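Local structure of macrophomate synthase intermolecular Diels-Alderase (Macrophoma commelinae, 1IZC) at residues 124-127 and 131-134; 195-198 and 204-207; 161-166 and 175-180; 147-152 and 169-174; 67-72 and 82-87. The protein is a TIM-barrel enzyme of the HpcH/HpaI aldolase/citrate lyase family that holds a magnesium ion and pyruvic acid. The protein carries 1 engineered substitution. All coordinates share one frame; numbering follows the deposited sequence.

All five contacts belong to one closed barrel of eight parallel strands ringed by helices. Contacts 2 and 5 are buried, wholly apolar joints between a strand and a helix, built from isoleucine, leucine and alanine without a hydrogen bond across them. Contacts 1, 3 and 4 are only partly buried and involve loops, and their chemistry is mixed: a carboxylate gripping a backbone N-H in 124-127/131-134, an amide over an aromatic ring in contact 3, and a bridging water in contact 4. Contacts 3 and 4 share helix 171-177 and touch each other. Contact 1 touches contact 2 through apolar side chains and contact 5 through His125 and Glu72.

Contact 1 of 5, residues 124-127 and 131-134; sequences PHVE and EVRE
Glu131 reaches back from the start of helix 129-139 and sets its OE1 against the backbone N-H of Glu127. The Glu127 N to Glu131 OE1 distance is 2.6 Å and the N-H...O angle 167°, a short, nearly straight bond that meets the oxygen almost along its C-O direction. Glutamate suits the place because its chain, with CG opposite the carbonyl carbon (chi1 -65°) and extended from there, is long enough to bring a carboxylate to the loop while its backbone stays helical.

Tight packing lies on the inner side. Val126 CG1 meets Val132 CG2 at 3.6 Å, the two compact, branched side chains crossing at about a right angle, and Pro182 of strand 179-184 touches both valines.

The other side is hydrated. A water donates to Glu131 OE2 at 2.9 Å or His125 O at 3.1 Å, with more acceptors around it than protons to give. Lys104 binds the same two oxygens, by a salt bridge to Glu131 OE2 and a hydrogen bond to His125 O. Glu127 sends its own carboxylate elsewhere, to Ser186.

The loop follows strand 120-123 at the end of the barrel where enzymes of this fold carry their active sites. The side chain of His125 is about 4 Å from the magnesium ion, its NE2 hydrogen-bonded to Glu72 OE2. An N-H, a lysine and a water around one carboxylate probably keep Glu131 ionised, and the carboxylate in turn ties the loop beside the metal to the helix that follows.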
# COMPACT_ATOMS: atom_id res chain seq x y z
N PRO A 124 -5.31 -27.56 0.33
CA PRO A 124 -4.08 -28.33 0.20
C PRO A 124 -3.86 -29.40 1.26
O PRO A 124 -4.45 -29.37 2.34
CB PRO A 124 -2.99 -27.25 0.22
CG PRO A 124 -3.56 -26.19 1.12
CD PRO A 124 -5.06 -26.18 0.80
N HIS A 125 -3.02 -30.37 0.90
CA HIS A 125 -2.60 -31.44 1.80
C HIS A 125 -3.73 -32.20 2.48
O HIS A 125 -3.64 -32.50 3.66
CB HIS A 125 -1.67 -30.86 2.86
CG HIS A 125 -0.71 -29.85 2.32
ND1 HIS A 125 0.36 -30.19 1.51
CD2 HIS A 125 -0.71 -28.49 2.39
CE1 HIS A 125 0.96 -29.09 1.10
NE2 HIS A 125 0.34 -28.05 1.62
N VAL A 126 -4.79 -32.51 1.74
CA VAL A 126 -5.91 -33.23 2.34
C VAL A 126 -5.55 -34.70 2.56
O VAL A 126 -5.04 -35.35 1.65
CB VAL A 126 -7.17 -33.14 1.46
CG1 VAL A 126 -8.26 -34.08 1.99
CG2 VAL A 126 -7.70 -31.72 1.48
N GLU A 127 -5.80 -35.20 3.76
CA GLU A 127 -5.50 -36.60 4.07
C GLU A 127 -6.68 -37.34 4.71
O GLU A 127 -6.68 -38.58 4.75
CB GLU A 127 -4.28 -36.68 4.99
CG GLU A 127 -3.03 -36.05 4.38
CD GLU A 127 -1.79 -36.22 5.23
OE1 GLU A 127 -1.91 -36.28 6.47
OE2 GLU A 127 -0.69 -36.28 4.65
N GLU A 131 -10.92 -33.47 7.56
CA GLU A 131 -10.33 -32.18 7.19
C GLU A 131 -11.21 -31.48 6.17
O GLU A 131 -11.37 -30.25 6.21
CB GLU A 131 -8.93 -32.37 6.59
CG GLU A 131 -7.94 -32.94 7.59
CD GLU A 131 -6.60 -33.26 6.97
OE1 GLU A 131 -6.56 -33.71 5.81
OE2 GLU A 131 -5.58 -33.09 7.66
N VAL A 132 -11.78 -32.25 5.25
CA VAL A 132 -12.64 -31.67 4.23
C VAL A 132 -13.94 -31.16 4.87
O VAL A 132 -14.44 -30.10 4.52
CB VAL A 132 -12.97 -32.69 3.13
CG1 VAL A 132 -13.89 -32.07 2.09
CG2 VAL A 132 -11.67 -33.16 2.46
N ARG A 133 -14.49 -31.92 5.81
CA ARG A 133 -15.72 -31.48 6.44
C ARG A 133 -15.56 -30.20 7.27
O ARG A 133 -16.53 -29.48 7.49
CB ARG A 133 -16.35 -32.62 7.25
CG ARG A 133 -16.78 -33.73 6.29
CD ARG A 133 -17.76 -34.74 6.83
NE ARG A 133 -18.29 -35.48 5.68
CZ ARG A 133 -18.11 -36.78 5.45
NH1 ARG A 133 -17.41 -37.51 6.31
NH2 ARG A 133 -18.57 -37.32 4.33
N GLU A 134 -14.34 -29.92 7.72
CA GLU A 134 -14.12 -28.69 8.46
C GLU A 134 -14.28 -27.53 7.48
O GLU A 134 -14.77 -26.46 7.85
CB GLU A 134 -12.72 -28.67 9.10
CG GLU A 134 -12.63 -29.53 10.34
CD GLU A 134 -13.71 -29.19 11.37
OE1 GLU A 134 -13.74 -28.03 11.84
OE2 GLU A 134 -14.52 -30.07 11.71
O HOH W 1 -2.87 -33.38 6.55

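Contact 2 of 5, residues 195-198 and 204-207; sequences AIAA and GLMF
Ala197 and Leu205 make the closest approach here: the methyl CB of Ala197 lies 3.7 Å from Leu205 CD1. The same leucine methyl is 3.9 Å from Ala197 CA, so it also touches the helix backbone. The other branch, Leu205 CD2, points to Ile196 and stands 4.3 Å from its CG2, a looser touch.

Leucine is apt on the strand because its forked end offers two methyls, one to each of two successive helix residues, and a chi1 of -84° turns that fork to the helix. The small side chain of the facing alanine lets the helix lie close, with Ala197 CA and Leu205 CA 7.4 Å apart. Ile196 has the bulk to reach further: its CD1 packs on Val126 CG1 at 3.8 Å, which links the helix to the loop after strand 120-123.

The next shell holds Leu205 in place. Backbone hydrogen bonds to Pro249 and Phe251 keep it in the barrel, while its side chain also packs on Phe239 and Ala243 of helix 230-245. This is the interior layer between barrel and helices. Within that layer, helix 193-197 lies over strands 179-184 and 205-207, with Ile196 against Pro182 and Ile184, and Ala197 against Ala242 of helix 230-245.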
# COMPACT_ATOMS: atom_id res chain seq x y z
N ALA A 195 -11.55 -42.89 -0.02
CA ALA A 195 -12.53 -42.31 0.89
C ALA A 195 -12.78 -40.83 0.59
O ALA A 195 -13.91 -40.36 0.63
CB ALA A 195 -12.06 -42.47 2.33
N ILE A 196 -11.71 -40.10 0.30
CA ILE A 196 -11.86 -38.68 0.02
C ILE A 196 -12.67 -38.46 -1.26
O ILE A 196 -13.56 -37.62 -1.31
CB ILE A 196 -10.47 -38.00 -0.09
CG1 ILE A 196 -9.74 -38.11 1.26
CG2 ILE A 196 -10.65 -36.52 -0.47
CD1 ILE A 196 -8.26 -37.77 1.19
N ALA A 197 -12.36 -39.26 -2.28
CA ALA A 197 -13.03 -39.14 -3.58
C ALA A 197 -14.52 -39.45 -3.51
O ALA A 197 -15.30 -38.95 -4.32
CB ALA A 197 -12.36 -40.07 -4.59
N ALA A 198 -14.90 -40.27 -2.53
CA ALA A 198 -16.29 -40.69 -2.36
C ALA A 198 -17.15 -39.71 -1.56
O ALA A 198 -18.36 -39.93 -1.42
CB ALA A 198 -16.33 -42.08 -1.69
N GLY A 204 -14.58 -31.59 -7.00
CA GLY A 204 -13.41 -31.73 -7.83
C GLY A 204 -12.27 -32.32 -7.01
O GLY A 204 -12.36 -32.37 -5.79
N LEU A 205 -11.22 -32.78 -7.69
CA LEU A 205 -10.05 -33.33 -7.01
C LEU A 205 -8.80 -32.86 -7.74
O LEU A 205 -8.77 -32.84 -8.97
CB LEU A 205 -10.08 -34.86 -7.00
CG LEU A 205 -10.90 -35.50 -5.88
CD1 LEU A 205 -11.02 -37.00 -6.13
CD2 LEU A 205 -10.24 -35.22 -4.53
N MET A 206 -7.77 -32.51 -6.98
CA MET A 206 -6.52 -32.04 -7.57
C MET A 206 -5.36 -32.81 -6.96
O MET A 206 -5.43 -33.19 -5.80
CB MET A 206 -6.33 -30.54 -7.29
CG MET A 206 -5.05 -29.94 -7.86
SD MET A 206 -4.96 -28.19 -7.43
CE MET A 206 -6.02 -27.45 -8.72
N PHE A 207 -4.30 -33.02 -7.74
CA PHE A 207 -3.13 -33.72 -7.24
C PHE A 207 -2.00 -32.69 -7.13
O PHE A 207 -1.98 -31.71 -7.88
CB PHE A 207 -2.71 -34.82 -8.21
CG PHE A 207 -1.82 -35.88 -7.59
CD1 PHE A 207 -2.38 -36.95 -6.90
CD2 PHE A 207 -0.43 -35.81 -7.70
CE1 PHE A 207 -1.56 -37.94 -6.32
CE2 PHE A 207 0.38 -36.79 -7.12
CZ PHE A 207 -0.19 -37.85 -6.43

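Contact 3 of 5, residues 161-166 and 175-180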
# COMPACT_ATOMS: atom_id res chain seq x y z
N ALA A 161 -28.88 -8.09 -5.75
CA ALA A 161 -29.47 -8.94 -6.77
C ALA A 161 -28.93 -10.36 -6.73
O ALA A 161 -27.78 -10.59 -6.41
CB ALA A 161 -29.25 -8.35 -8.16
N SER A 162 -29.80 -11.32 -7.06
CA SER A 162 -29.43 -12.74 -7.07
C SER A 162 -30.16 -13.41 -8.23
O SER A 162 -31.21 -12.93 -8.67
CB SER A 162 -29.86 -13.40 -5.75
OG SER A 162 -29.77 -14.82 -5.84
N LEU A 163 -29.62 -14.51 -8.72
CA LEU A 163 -30.26 -15.25 -9.80
C LEU A 163 -31.40 -16.07 -9.23
O LEU A 163 -32.28 -16.51 -9.97
CB LEU A 163 -29.30 -16.22 -10.47
CG LEU A 163 -28.09 -15.65 -11.22
CD1 LEU A 163 -27.24 -16.81 -11.72
CD2 LEU A 163 -28.58 -14.78 -12.38
N PHE A 164 -31.37 -16.28 -7.92
CA PHE A 164 -32.38 -17.10 -7.25
C PHE A 164 -33.53 -16.29 -6.67
O PHE A 164 -33.35 -15.14 -6.29
CB PHE A 164 -31.72 -17.93 -6.15
CG PHE A 164 -30.64 -18.84 -6.66
CD1 PHE A 164 -29.36 -18.36 -6.88
CD2 PHE A 164 -30.94 -20.15 -7.01
CE1 PHE A 164 -28.38 -19.17 -7.45
CE2 PHE A 164 -29.97 -20.98 -7.58
CZ PHE A 164 -28.68 -20.49 -7.80
N PRO A 165 -34.73 -16.90 -6.60
CA PRO A 165 -35.93 -16.25 -6.07
C PRO A 165 -35.83 -15.94 -4.58
O PRO A 165 -35.26 -16.73 -3.82
CB PRO A 165 -37.04 -17.28 -6.33
CG PRO A 165 -36.49 -18.16 -7.40
CD PRO A 165 -35.02 -18.26 -7.06
N ASN A 166 -36.38 -14.80 -4.17
CA ASN A 166 -36.38 -14.38 -2.77
C ASN A 166 -35.08 -14.73 -2.09
O ASN A 166 -35.07 -15.37 -1.03
CB ASN A 166 -37.54 -15.05 -2.03
CG ASN A 166 -38.86 -14.90 -2.76
OD1 ASN A 166 -39.35 -13.78 -2.95
ND2 ASN A 166 -39.44 -16.02 -3.17
N ASN A 175 -24.54 -21.08 -1.64
CA ASN A 175 -24.60 -22.52 -1.43
C ASN A 175 -24.76 -23.36 -2.70
O ASN A 175 -24.42 -24.55 -2.71
CB ASN A 175 -25.69 -22.84 -0.39
CG ASN A 175 -25.21 -22.58 1.06
OD1 ASN A 175 -24.13 -22.02 1.30
ND2 ASN A 175 -26.04 -22.98 2.03
N ASN A 176 -25.24 -22.74 -3.78
CA ASN A 176 -25.43 -23.45 -5.03
C ASN A 176 -24.28 -23.29 -6.03
O ASN A 176 -24.10 -24.12 -6.90
CB ASN A 176 -26.72 -23.00 -5.74
CG ASN A 176 -27.96 -23.28 -4.92
OD1 ASN A 176 -28.02 -24.25 -4.17
ND2 ASN A 176 -28.97 -22.44 -5.07
N HIS A 177 -23.51 -22.21 -5.91
CA HIS A 177 -22.44 -21.95 -6.87
C HIS A 177 -21.04 -22.38 -6.45
O HIS A 177 -20.22 -22.75 -7.30
CB HIS A 177 -22.36 -20.45 -7.19
CG HIS A 177 -23.49 -19.94 -8.04
ND1 HIS A 177 -23.49 -18.67 -8.57
CD2 HIS A 177 -24.64 -20.52 -8.45
CE1 HIS A 177 -24.60 -18.48 -9.26
NE2 HIS A 177 -25.31 -19.59 -9.21
N VAL A 178 -20.77 -22.30 -5.15
CA VAL A 178 -19.44 -22.58 -4.60
C VAL A 178 -19.03 -24.05 -4.53
O VAL A 178 -19.81 -24.90 -4.10
CB VAL A 178 -19.31 -21.93 -3.21
CG1 VAL A 178 -17.94 -22.26 -2.60
CG2 VAL A 178 -19.49 -20.41 -3.32
N CYS A 179 -17.79 -24.31 -4.93
CA CYS A 179 -17.24 -25.67 -4.98
C CYS A 179 -16.04 -25.91 -4.06
O CYS A 179 -15.26 -24.99 -3.78
CB CYS A 179 -16.80 -26.00 -6.41
SG CYS A 179 -18.11 -25.86 -7.65
N ILE A 180 -15.91 -27.16 -3.61
CA ILE A 180 -14.81 -27.59 -2.75
C ILE A 180 -13.98 -28.61 -3.52
O ILE A 180 -14.52 -29.60 -4.06
CB ILE A 180 -15.30 -28.24 -1.43
CG1 ILE A 180 -16.13 -27.26 -0.62
CG2 ILE A 180 -14.10 -28.63 -0.58
CD1 ILE A 180 -16.47 -27.78 0.78
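Phe164 and Asn176 share nearly the same first torsion, chi1 -59° for the phenylalanine and -62° for the asparagine, and these rotations swing ring and amide into the space between the loop and the helix. The amide nitrogen comes in over one face of the ring: Asn176 ND2 is 3.1 Å from Phe164 CE2 and 3.4 Å from Phe164 CZ. The amide is tilted against the ring and does not lie flat on it. A polar NH2 over an aromatic face is probably favourable, since its partly positive hydrogens can lie near the electron-rich ring, which suits asparagine to a place beside a ring.

His177 attends to the rim of the same ring. Its NE2 lies near the plane of Phe164, 3.6 Å from Phe164 CE1, with the two ring planes at 59° in an oblique pairing. On the imidazole edge, Leu163 CD1 approaches His177 CE1 at 4.0 Å. A hydrogen bond from His177 ND1 to the carbonyl of Pro25 fixes how the imidazole is turned.

The setting is the long excursion between helix 129-139 and helix 171-177 of the TIM barrel; that short helix ends at His177, and Val178 leads into barrel strand 179-184. In the loop, Ser162 OG accepts from Phe164 N at 3.0 Å, an ST turn that bends the chain just before the aromatic residue. Ser162 OG also bonds to Asp167 and Thr173. On the outer side, a neighbouring subunit brings its Gln8 to the carbonyl of Leu163 and packs its Leu11 against the leucine side chain.

Contact 4 of 5, residues 147-152 and 169-174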
# COMPACT_ATOMS: atom_id res chain seq x y z
N ARG A 147 -21.12 -21.24 7.95
CA ARG A 147 -20.41 -20.06 7.45
C ARG A 147 -21.08 -18.80 7.99
O ARG A 147 -22.30 -18.70 8.04
CB ARG A 147 -20.43 -20.03 5.92
CG ARG A 147 -19.82 -18.75 5.33
CD ARG A 147 -19.90 -18.74 3.81
NE ARG A 147 -19.47 -17.45 3.26
CZ ARG A 147 -19.64 -17.08 1.99
NH1 ARG A 147 -20.21 -17.91 1.14
NH2 ARG A 147 -19.26 -15.88 1.59
N SER A 148 -20.25 -17.84 8.39
CA SER A 148 -20.74 -16.58 8.92
C SER A 148 -21.10 -15.64 7.78
O SER A 148 -20.35 -15.48 6.81
CB SER A 148 -19.67 -15.93 9.80
OG SER A 148 -20.14 -14.70 10.31
N PHE A 149 -22.25 -15.00 7.92
CA PHE A 149 -22.76 -14.07 6.93
C PHE A 149 -22.14 -12.67 7.10
O PHE A 149 -22.24 -12.08 8.18
CB PHE A 149 -24.27 -14.01 7.08
CG PHE A 149 -24.96 -13.30 5.97
CD1 PHE A 149 -25.26 -13.96 4.79
CD2 PHE A 149 -25.28 -11.95 6.10
CE1 PHE A 149 -25.88 -13.28 3.73
CE2 PHE A 149 -25.90 -11.27 5.05
CZ PHE A 149 -26.20 -11.94 3.86
N SER A 150 -21.53 -12.13 6.05
CA SER A 150 -20.92 -10.80 6.12
C SER A 150 -21.93 -9.73 5.73
O SER A 150 -22.65 -9.88 4.75
CB SER A 150 -19.72 -10.68 5.19
OG SER A 150 -19.24 -9.34 5.13
N PRO A 151 -21.98 -8.63 6.49
CA PRO A 151 -22.92 -7.56 6.15
C PRO A 151 -22.35 -6.59 5.13
O PRO A 151 -23.12 -5.92 4.42
CB PRO A 151 -23.15 -6.89 7.50
CG PRO A 151 -21.78 -6.94 8.11
CD PRO A 151 -21.35 -8.38 7.80
N TRP A 152 -21.02 -6.53 5.02
CA TRP A 152 -20.37 -5.56 4.13
C TRP A 152 -20.23 -5.90 2.65
O TRP A 152 -19.75 -5.07 1.88
CB TRP A 152 -18.97 -5.23 4.65
CG TRP A 152 -18.80 -5.23 6.15
CD1 TRP A 152 -18.24 -6.22 6.90
CD2 TRP A 152 -19.18 -4.19 7.06
NE1 TRP A 152 -18.23 -5.86 8.23
CE2 TRP A 152 -18.80 -4.62 8.35
CE3 TRP A 152 -19.78 -2.94 6.91
CZ2 TRP A 152 -19.01 -3.84 9.49
CZ3 TRP A 152 -20.00 -2.16 8.05
CH2 TRP A 152 -19.61 -2.61 9.32
N TYR A 169 -30.14 -12.11 0.34
CA TYR A 169 -28.86 -12.21 1.01
C TYR A 169 -27.88 -13.09 0.26
O TYR A 169 -26.76 -13.33 0.71
CB TYR A 169 -29.09 -12.69 2.43
CG TYR A 169 -30.07 -11.76 3.11
CD1 TYR A 169 -31.45 -11.98 3.04
CD2 TYR A 169 -29.62 -10.58 3.72
CE1 TYR A 169 -32.36 -11.04 3.54
CE2 TYR A 169 -30.52 -9.64 4.22
CZ TYR A 169 -31.88 -9.88 4.13
OH TYR A 169 -32.77 -8.93 4.60
N ASN A 170 -28.32 -13.57 -0.90
CA ASN A 170 -27.51 -14.41 -1.76
C ASN A 170 -27.00 -15.67 -1.08
O ASN A 170 -25.94 -16.19 -1.40
CB ASN A 170 -26.35 -13.57 -2.34
CG ASN A 170 -26.74 -12.88 -3.65
OD1 ASN A 170 -26.75 -13.51 -4.70
ND2 ASN A 170 -27.10 -11.59 -3.58
N VAL A 171 -27.78 -16.17 -0.13
CA VAL A 171 -27.42 -17.41 0.54
C VAL A 171 -27.54 -18.56 -0.46
O VAL A 171 -26.74 -19.49 -0.44
CB VAL A 171 -28.35 -17.66 1.75
CG1 VAL A 171 -28.28 -19.13 2.17
CG2 VAL A 171 -27.94 -16.77 2.90
N ALA A 172 -28.54 -18.51 -1.33
CA ALA A 172 -28.74 -19.56 -2.32
C ALA A 172 -27.60 -19.52 -3.33
O ALA A 172 -27.07 -20.55 -3.75
CB ALA A 172 -30.09 -19.38 -3.03
N THR A 173 -27.24 -18.30 -3.73
CA THR A 173 -26.15 -18.12 -4.69
C THR A 173 -24.91 -18.81 -4.16
O THR A 173 -24.28 -19.62 -4.86
CB THR A 173 -25.85 -16.63 -4.88
OG1 THR A 173 -26.99 -15.99 -5.44
CG2 THR A 173 -24.64 -16.45 -5.81
N SER A 174 -24.56 -18.49 -2.93
CA SER A 174 -23.38 -19.06 -2.32
C SER A 174 -23.43 -20.57 -2.16
O SER A 174 -22.49 -21.29 -2.50
CB SER A 174 -23.13 -18.40 -0.96
OG SER A 174 -22.83 -17.02 -1.14
O HOH W 2 -20.16 -17.05 -1.48
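Phe149, in an irregular loop, passes the start of helix 171-177 with its CA 8.6 Å from that of Val171. With CG anti to the backbone N (chi1 -169°), the phenylalanine ring extends across to the residues that lead into the helix. Its rim touches first: Phe149 CE1 lies 3.1 Å from the carbonyl O of Tyr169, which sits at the ring edge near its plane, and Phe149 CZ is 3.3 Å from Tyr169 CB. The two aromatic rings are oblique, their planes at 65°. Val171 CG2, 4.1 Å from Phe149 CE1, adds an apolar flank.

Arg147 works through water. Its NH1 donates to a water at 2.8 Å in the guanidinium plane, and Ser174 OG holds that same water at 2.7 Å. The long, extended arginine chain can serve two partners: NH2 makes a salt bridge with Asp115. Nearby, a 2.6 Å bond from Thr173 OG1 to Asn170 OD1 links these two side chains at the helix start.

The loop also reaches a neighbouring subunit: Phe149 N and Ser148 OG bond to Asp211 of that subunit, a magnesium ligand there, and the Phe149 side chain is about 6 Å from magnesium and pyruvic acid. In its own barrel the contact joins the loop after helix 129-139 to the N-terminal end of helix 171-177, with Arg147 lying against Leu114 of helix 107-116.

Contact 5 of 5, residues 67-72 and 82-87; sequences VWIDVE and HDAIHA
Ile69 meets Ile85 and Ala84 in a purely apolar touch. The single atom Ile69 CD1 carries it on the strand side, 3.9 Å from Ile85 CG1 and 4.2 Å from Ala84 CB. A chi1 of -55° and an extended end send Ile69 CD1 outward to the helix; the two isoleucines cross at a slant. Branched isoleucine fills the layer between barrel and helix, and alanine leaves room for it.

No hydrogen bond crosses between the two segments; the polar groups turn to other partners. On the helix, His82 ND1 donates to Asp83 OD1 at 3.0 Å, with the oxygen near the imidazole plane and the proton arriving on the anti side of the carboxylate, out of its plane. The same OD1 forms a salt bridge with Lys57 of a neighbouring subunit, so Asp83 fits the side of the helix that meets that subunit. At the end of the strand, Asp70 OD2 pairs with Arg101, a residue of the pyruvic acid pocket.

Strand 66-70, helix 78-91 and strand 97-101 form a beta-alpha-beta unit of the barrel. Within it Ile69 also packs on Leu81 and Val98, while Ile85 lies against Ala113 and Ala116 of helix 107-116.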
# COMPACT_ATOMS: atom_id res chain seq x y z
N VAL A 67 -9.54 -17.98 -13.14
CA VAL A 67 -8.25 -17.48 -12.67
C VAL A 67 -8.11 -18.24 -11.35
O VAL A 67 -9.00 -18.19 -10.51
CB VAL A 67 -8.27 -15.96 -12.37
CG1 VAL A 67 -6.92 -15.54 -11.77
CG2 VAL A 67 -8.52 -15.19 -13.67
N TRP A 68 -7.00 -18.97 -11.22
CA TRP A 68 -6.71 -19.78 -10.05
C TRP A 68 -5.72 -18.98 -9.20
O TRP A 68 -4.55 -18.87 -9.56
CB TRP A 68 -6.09 -21.09 -10.54
CG TRP A 68 -5.94 -22.18 -9.55
CD1 TRP A 68 -6.85 -23.17 -9.28
CD2 TRP A 68 -4.77 -22.48 -8.78
NE1 TRP A 68 -6.31 -24.06 -8.38
CE2 TRP A 68 -5.04 -23.66 -8.05
CE3 TRP A 68 -3.53 -21.86 -8.63
CZ2 TRP A 68 -4.11 -24.23 -7.18
CZ3 TRP A 68 -2.59 -22.44 -7.76
CH2 TRP A 68 -2.89 -23.61 -7.05
N ILE A 69 -6.19 -18.43 -8.09
CA ILE A 69 -5.33 -17.62 -7.23
C ILE A 69 -4.77 -18.46 -6.09
O ILE A 69 -5.53 -19.09 -5.35
CB ILE A 69 -6.10 -16.42 -6.67
CG1 ILE A 69 -6.71 -15.62 -7.82
CG2 ILE A 69 -5.18 -15.54 -5.80
CD1 ILE A 69 -7.57 -14.43 -7.38
N ASP A 70 -3.45 -18.47 -5.95
CA ASP A 70 -2.81 -19.26 -4.91
C ASP A 70 -2.49 -18.43 -3.68
O ASP A 70 -1.57 -17.60 -3.69
CB ASP A 70 -1.53 -19.91 -5.46
CG ASP A 70 -0.84 -20.80 -4.44
OD1 ASP A 70 -1.46 -21.11 -3.41
OD2 ASP A 70 0.31 -21.19 -4.70
N VAL A 71 -3.25 -18.64 -2.61
CA VAL A 71 -3.03 -17.91 -1.38
C VAL A 71 -2.19 -18.77 -0.44
O VAL A 71 -1.66 -18.26 0.54
CB VAL A 71 -4.37 -17.52 -0.71
CG1 VAL A 71 -4.13 -16.74 0.55
CG2 VAL A 71 -5.18 -16.68 -1.67
N GLU A 72 -2.07 -20.06 -0.73
CA GLU A 72 -1.23 -20.87 0.16
C GLU A 72 0.20 -20.37 0.04
O GLU A 72 0.89 -20.20 1.05
CB GLU A 72 -1.26 -22.36 -0.17
CG GLU A 72 -0.32 -23.15 0.77
CD GLU A 72 -0.19 -24.63 0.44
OE1 GLU A 72 -0.38 -25.02 -0.74
OE2 GLU A 72 0.14 -25.40 1.36
N HIS A 82 -8.84 -9.80 -1.84
CA HIS A 82 -10.22 -9.36 -2.08
C HIS A 82 -10.28 -8.58 -3.40
O HIS A 82 -11.15 -8.84 -4.24
CB HIS A 82 -10.67 -8.49 -0.89
CG HIS A 82 -11.90 -7.65 -1.14
ND1 HIS A 82 -11.83 -6.39 -1.69
CD2 HIS A 82 -13.20 -7.86 -0.83
CE1 HIS A 82 -13.04 -5.85 -1.69
NE2 HIS A 82 -13.89 -6.72 -1.18
N ASP A 83 -9.35 -7.66 -3.61
CA ASP A 83 -9.36 -6.86 -4.83
C ASP A 83 -9.03 -7.68 -6.07
O ASP A 83 -9.56 -7.40 -7.14
CB ASP A 83 -8.37 -5.69 -4.72
CG ASP A 83 -8.85 -4.60 -3.75
OD1 ASP A 83 -10.01 -4.63 -3.31
OD2 ASP A 83 -8.05 -3.69 -3.45
N ALA A 84 -8.17 -8.69 -5.93
CA ALA A 84 -7.80 -9.51 -7.07
C ALA A 84 -9.00 -10.35 -7.50
O ALA A 84 -9.28 -10.51 -8.69
CB ALA A 84 -6.61 -10.43 -6.70
N ILE A 85 -9.73 -10.88 -6.52
CA ILE A 85 -10.90 -11.70 -6.85
C ILE A 85 -11.94 -10.82 -7.57
O ILE A 85 -12.48 -11.22 -8.61
CB ILE A 85 -11.48 -12.35 -5.59
CG1 ILE A 85 -10.45 -13.35 -5.03
CG2 ILE A 85 -12.80 -13.08 -5.92
CD1 ILE A 85 -10.81 -13.92 -3.64
N HIS A 86 -12.19 -9.63 -7.03
CA HIS A 86 -13.13 -8.70 -7.67
C HIS A 86 -12.63 -8.38 -9.08
O HIS A 86 -13.40 -8.40 -10.03
CB HIS A 86 -13.21 -7.38 -6.92
CG HIS A 86 -14.15 -7.39 -5.75
ND1 HIS A 86 -14.37 -6.27 -4.97
CD2 HIS A 86 -14.94 -8.37 -5.24
CE1 HIS A 86 -15.26 -6.56 -4.03
NE2 HIS A 86 -15.62 -7.83 -4.18
N ALA A 87 -11.35 -8.06 -9.21
CA ALA A 87 -10.83 -7.71 -10.54
C ALA A 87 -10.98 -8.84 -11.56
O ALA A 87 -11.33 -8.60 -12.73
CB ALA A 87 -9.37 -7.27 -10.45